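Local coordinates for geranylgeranyl pyrophosphate synthase (PDB 3LK5), which probably condenses allylic diphosphates with isopentenyl diphosphate in a magnesium-dependent step of isoprenoid biosynthesis, at residues A[26-37]-A[55-64]. Sequence-based numbering, arbitrary orientation.
Sequences RDRLTQFLDAQE and RSFVLNGGKR
Arg55 reaches from one helix into a hollow of its antiparallel neighbour, lined by Thr30, Leu33, Asp34 and Glu37. With CG anti to the backbone N (chi1 178°) and the chain extended to NE, its CB leads into Arg55 CG, which passes Leu33 CD1 at 3.9 Å. Farther out, Arg55 NH1 lies 3.7 Å from Leu33 CB, and Arg55 NH2 as far from Thr30 CG2. At the tip, Arg55 NH1 and NH2 both grip one oxygen, Asp34 OD1, each at 2.9 Å; that oxygen lies near the guanidinium plane and receives the two bonds on its anti and syn sides. Glu37 OE2, 3.4 Å from Arg55 NH1 but well out of the plane, adds charge attraction alone. A long arginine suits this place, its CG packing on Leu33 while its charge meets two exposed acids. One turn on, Leu59 fills the next hollow, its branched apolar end fitting between Leu29 and Leu33. Beyond the following loop, Arg64, at the N-cap position of helix 65-78, turns back; its two terminal nitrogens can share one carbonyl oxygen, Val58 O. Helix 21-43 of this antiparallel hairpin packs on helices 87-111 and 144-164, through Leu29 on Phe99 and Leu33 on Trp158, while Arg64 forms a salt bridge with Glu98.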
loop_
_atom_site.group_PDB
_atom_site.type_symbol
_atom_site.label_atom_id
_atom_site.label_comp_id
_atom_site.label_asym_id
_atom_site.label_seq_id
_atom_site.Cartn_x
_atom_site.Cartn_y
_atom_site.Cartn_z
ATOM N N ARG A 26 -4.857 -19.061 9.327
ATOM C CA ARG A 26 -5.773 -18.275 10.170
ATOM C C ARG A 26 -5.217 -18.061 11.564
ATOM O O ARG A 26 -5.310 -16.936 12.078
ATOM C CB ARG A 26 -7.171 -18.923 10.233
ATOM C CG ARG A 26 -8.241 -18.039 10.901
ATOM C CD ARG A 26 -9.602 -18.790 10.943
ATOM N NE ARG A 26 -10.720 -17.902 11.337
ATOM C CZ ARG A 26 -10.998 -17.495 12.579
ATOM N NH1 ARG A 26 -10.216 -17.825 13.600
ATOM N NH2 ARG A 26 -12.054 -16.698 12.794
ATOM N N ASP A 27 -4.605 -19.084 12.175
ATOM C CA ASP A 27 -3.906 -18.895 13.456
ATOM C C ASP A 27 -2.813 -17.818 13.392
ATOM O O ASP A 27 -2.686 -17.012 14.319
ATOM C CB ASP A 27 -3.223 -20.178 13.954
ATOM C CG ASP A 27 -4.205 -21.192 14.532
ATOM O OD1 ASP A 27 -5.302 -20.815 14.951
ATOM O OD2 ASP A 27 -3.869 -22.385 14.551
ATOM N N ARG A 28 -1.948 -17.885 12.383
ATOM C CA ARG A 28 -0.860 -16.886 12.302
ATOM C C ARG A 28 -1.422 -15.460 12.149
ATOM O O ARG A 28 -0.913 -14.516 12.763
ATOM C CB ARG A 28 0.093 -17.197 11.115
ATOM C CG ARG A 28 0.692 -18.639 11.109
ATOM C CD ARG A 28 1.276 -19.076 12.476
ATOM N NE ARG A 28 2.291 -18.175 13.021
ATOM C CZ ARG A 28 2.831 -18.318 14.232
ATOM N NH1 ARG A 28 2.443 -19.333 15.020
ATOM N NH2 ARG A 28 3.747 -17.463 14.664
ATOM N N LEU A 29 -2.441 -15.313 11.305
ATOM C CA LEU A 29 -3.052 -14.017 11.064
ATOM C C LEU A 29 -3.721 -13.518 12.330
ATOM O O LEU A 29 -3.660 -12.313 12.625
ATOM C CB LEU A 29 -4.086 -14.061 9.924
ATOM C CG LEU A 29 -3.477 -14.365 8.532
ATOM C CD1 LEU A 29 -4.626 -14.698 7.598
ATOM C CD2 LEU A 29 -2.619 -13.112 8.047
ATOM N N THR A 30 -4.375 -14.428 13.071
ATOM C CA THR A 30 -4.971 -14.055 14.368
ATOM C C THR A 30 -3.951 -13.493 15.321
ATOM O O THR A 30 -4.182 -12.435 15.950
ATOM C CB THR A 30 -5.729 -15.265 15.034
ATOM O OG1 THR A 30 -6.736 -15.717 14.131
ATOM C CG2 THR A 30 -6.385 -14.811 16.337
ATOM N N GLN A 31 -2.821 -14.179 15.454
ATOM C CA GLN A 31 -1.783 -13.715 16.354
ATOM C C GLN A 31 -1.264 -12.321 15.977
ATOM O O GLN A 31 -1.034 -11.456 16.848
ATOM C CB GLN A 31 -0.628 -14.715 16.410
ATOM C CG GLN A 31 -1.143 -16.058 16.894
ATOM C CD GLN A 31 -0.089 -16.914 17.549
ATOM O OE1 GLN A 31 -0.345 -18.092 17.835
ATOM N NE2 GLN A 31 1.105 -16.356 17.788
ATOM N N PHE A 32 -1.114 -12.108 14.676
ATOM C CA PHE A 32 -0.580 -10.822 14.210
ATOM C C PHE A 32 -1.576 -9.695 14.513
ATOM O O PHE A 32 -1.194 -8.622 15.024
ATOM C CB PHE A 32 -0.276 -10.908 12.694
ATOM C CG PHE A 32 0.248 -9.597 12.123
ATOM C CD1 PHE A 32 -0.630 -8.624 11.656
ATOM C CD2 PHE A 32 1.619 -9.350 12.092
ATOM C CE1 PHE A 32 -0.142 -7.374 11.155
ATOM C CE2 PHE A 32 2.141 -8.116 11.581
ATOM C CZ PHE A 32 1.260 -7.133 11.104
ATOM N N LEU A 33 -2.841 -9.917 14.154
ATOM C CA LEU A 33 -3.908 -8.945 14.375
ATOM C C LEU A 33 -4.108 -8.614 15.853
ATOM O O LEU A 33 -4.249 -7.424 16.229
ATOM C CB LEU A 33 -5.211 -9.380 13.710
ATOM C CG LEU A 33 -5.097 -9.288 12.170
ATOM C CD1 LEU A 33 -6.219 -10.140 11.484
ATOM C CD2 LEU A 33 -5.200 -7.835 11.710
ATOM N N ASP A 34 -4.091 -9.641 16.692
ATOM C CA ASP A 34 -4.134 -9.421 18.144
ATOM C C ASP A 34 -3.032 -8.476 18.598
ATOM O O ASP A 34 -3.267 -7.605 19.442
ATOM C CB ASP A 34 -3.963 -10.725 18.926
ATOM C CG ASP A 34 -5.185 -11.641 18.849
ATOM O OD1 ASP A 34 -6.281 -11.231 18.391
ATOM O OD2 ASP A 34 -5.032 -12.806 19.291
ATOM N N ALA A 35 -1.834 -8.657 18.060
ATOM C CA ALA A 35 -0.694 -7.893 18.506
ATOM C C ALA A 35 -0.759 -6.400 18.145
ATOM O O ALA A 35 -0.035 -5.595 18.764
ATOM C CB ALA A 35 0.602 -8.500 17.996
ATOM N N GLN A 36 -1.582 -6.038 17.163
ATOM C CA GLN A 36 -1.731 -4.630 16.740
ATOM C C GLN A 36 -2.767 -3.868 17.564
ATOM O O GLN A 36 -2.866 -2.657 17.436
ATOM C CB GLN A 36 -2.172 -4.533 15.266
ATOM C CG GLN A 36 -1.431 -5.472 14.224
ATOM C CD GLN A 36 0.095 -5.438 14.311
ATOM O OE1 GLN A 36 0.697 -4.371 14.192
ATOM N NE2 GLN A 36 0.735 -6.623 14.573
ATOM N N GLU A 37 -3.553 -4.572 18.378
ATOM C CA GLU A 37 -4.675 -3.924 19.050
ATOM C C GLU A 37 -4.316 -2.733 19.933
ATOM O O GLU A 37 -4.968 -1.707 19.837
ATOM C CB GLU A 37 -5.489 -4.945 19.819
ATOM C CG GLU A 37 -6.232 -5.884 18.890
ATOM C CD GLU A 37 -6.965 -6.964 19.669
ATOM O OE1 GLU A 37 -6.894 -6.967 20.917
ATOM O OE2 GLU A 37 -7.610 -7.781 19.036
ATOM N N ARG A 55 -10.015 -6.981 10.176
ATOM C CA ARG A 55 -9.775 -8.250 10.870
ATOM C C ARG A 55 -10.796 -9.307 10.462
ATOM O O ARG A 55 -10.409 -10.439 10.113
ATOM C CB ARG A 55 -9.810 -8.058 12.380
ATOM C CG ARG A 55 -9.612 -9.368 13.150
ATOM C CD ARG A 55 -9.886 -9.199 14.638
ATOM N NE ARG A 55 -9.717 -10.475 15.352
ATOM C CZ ARG A 55 -8.675 -10.752 16.133
ATOM N NH1 ARG A 55 -7.721 -9.848 16.341
ATOM N NH2 ARG A 55 -8.599 -11.930 16.735
ATOM N N SER A 56 -12.091 -8.959 10.509
ATOM C CA SER A 56 -13.131 -9.884 10.060
ATOM C C SER A 56 -12.920 -10.321 8.623
ATOM O O SER A 56 -13.085 -11.509 8.291
ATOM C CB SER A 56 -14.541 -9.290 10.202
ATOM O OG SER A 56 -14.795 -9.011 11.558
ATOM N N PHE A 57 -12.572 -9.369 7.761
ATOM C CA PHE A 57 -12.412 -9.675 6.348
ATOM C C PHE A 57 -11.255 -10.663 6.109
ATOM O O PHE A 57 -11.383 -11.610 5.331
ATOM C CB PHE A 57 -12.208 -8.372 5.562
ATOM C CG PHE A 57 -12.125 -8.546 4.080
ATOM C CD1 PHE A 57 -13.279 -8.806 3.320
ATOM C CD2 PHE A 57 -10.907 -8.423 3.426
ATOM C CE1 PHE A 57 -13.206 -8.966 1.929
ATOM C CE2 PHE A 57 -10.810 -8.590 2.043
ATOM C CZ PHE A 57 -11.960 -8.849 1.280
ATOM N N VAL A 58 -10.146 -10.447 6.816
ATOM C CA VAL A 58 -8.924 -11.246 6.640
ATOM C C VAL A 58 -9.133 -12.644 7.250
ATOM O O VAL A 58 -8.723 -13.677 6.682
ATOM C CB VAL A 58 -7.725 -10.515 7.361
ATOM C CG1 VAL A 58 -6.495 -11.414 7.484
ATOM C CG2 VAL A 58 -7.362 -9.232 6.592
ATOM N N LEU A 59 -9.728 -12.668 8.443
ATOM C CA LEU A 59 -9.871 -13.952 9.141
ATOM C C LEU A 59 -11.001 -14.845 8.609
ATOM O O LEU A 59 -10.881 -16.083 8.674
ATOM C CB LEU A 59 -10.020 -13.774 10.651
ATOM C CG LEU A 59 -8.871 -13.107 11.415
ATOM C CD1 LEU A 59 -9.232 -13.020 12.905
ATOM C CD2 LEU A 59 -7.518 -13.839 11.199
ATOM N N ASN A 60 -12.070 -14.247 8.084
ATOM C CA ASN A 60 -13.340 -15.006 7.942
ATOM C C ASN A 60 -13.655 -15.564 6.590
ATOM O O ASN A 60 -14.789 -16.042 6.349
ATOM C CB ASN A 60 -14.553 -14.215 8.446
ATOM C CG ASN A 60 -14.469 -13.908 9.919
ATOM O OD1 ASN A 60 -13.836 -14.636 10.688
ATOM N ND2 ASN A 60 -15.111 -12.831 10.328
ATOM N N GLY A 61 -12.675 -15.544 5.704
ATOM C CA GLY A 61 -12.824 -16.245 4.451
ATOM C C GLY A 61 -11.512 -16.177 3.706
ATOM O O GLY A 61 -10.597 -15.472 4.132
ATOM N N GLY A 62 -11.447 -16.876 2.585
ATOM C CA GLY A 62 -10.230 -16.994 1.799
ATOM C C GLY A 62 -9.840 -18.462 1.691
ATOM O O GLY A 62 -9.899 -19.189 2.683
ATOM N N LYS A 63 -9.414 -18.897 0.508
ATOM C CA LYS A 63 -8.885 -20.251 0.337
ATOM C C LYS A 63 -7.410 -20.422 0.814
ATOM O O LYS A 63 -6.929 -21.542 0.982
ATOM C CB LYS A 63 -9.021 -20.684 -1.129
ATOM C CG LYS A 63 -10.476 -20.813 -1.637
ATOM C CD LYS A 63 -11.240 -22.003 -1.004
ATOM C CE LYS A 63 -10.843 -23.384 -1.573
ATOM N NZ LYS A 63 -11.407 -23.609 -2.947
ATOM N N ARG A 64 -6.720 -19.303 1.035
ATOM C CA ARG A 64 -5.302 -19.313 1.480
ATOM C C ARG A 64 -4.353 -20.010 0.460
ATOM O O ARG A 64 -3.377 -20.641 0.852
ATOM C CB ARG A 64 -5.146 -19.958 2.870
ATOM C CG ARG A 64 -6.212 -19.526 3.931
ATOM C CD ARG A 64 -6.342 -18.001 4.096
ATOM N NE ARG A 64 -7.190 -17.755 5.271
ATOM C CZ ARG A 64 -7.590 -16.568 5.706
ATOM N NH1 ARG A 64 -7.215 -15.445 5.079
ATOM N NH2 ARG A 64 -8.384 -16.507 6.776
#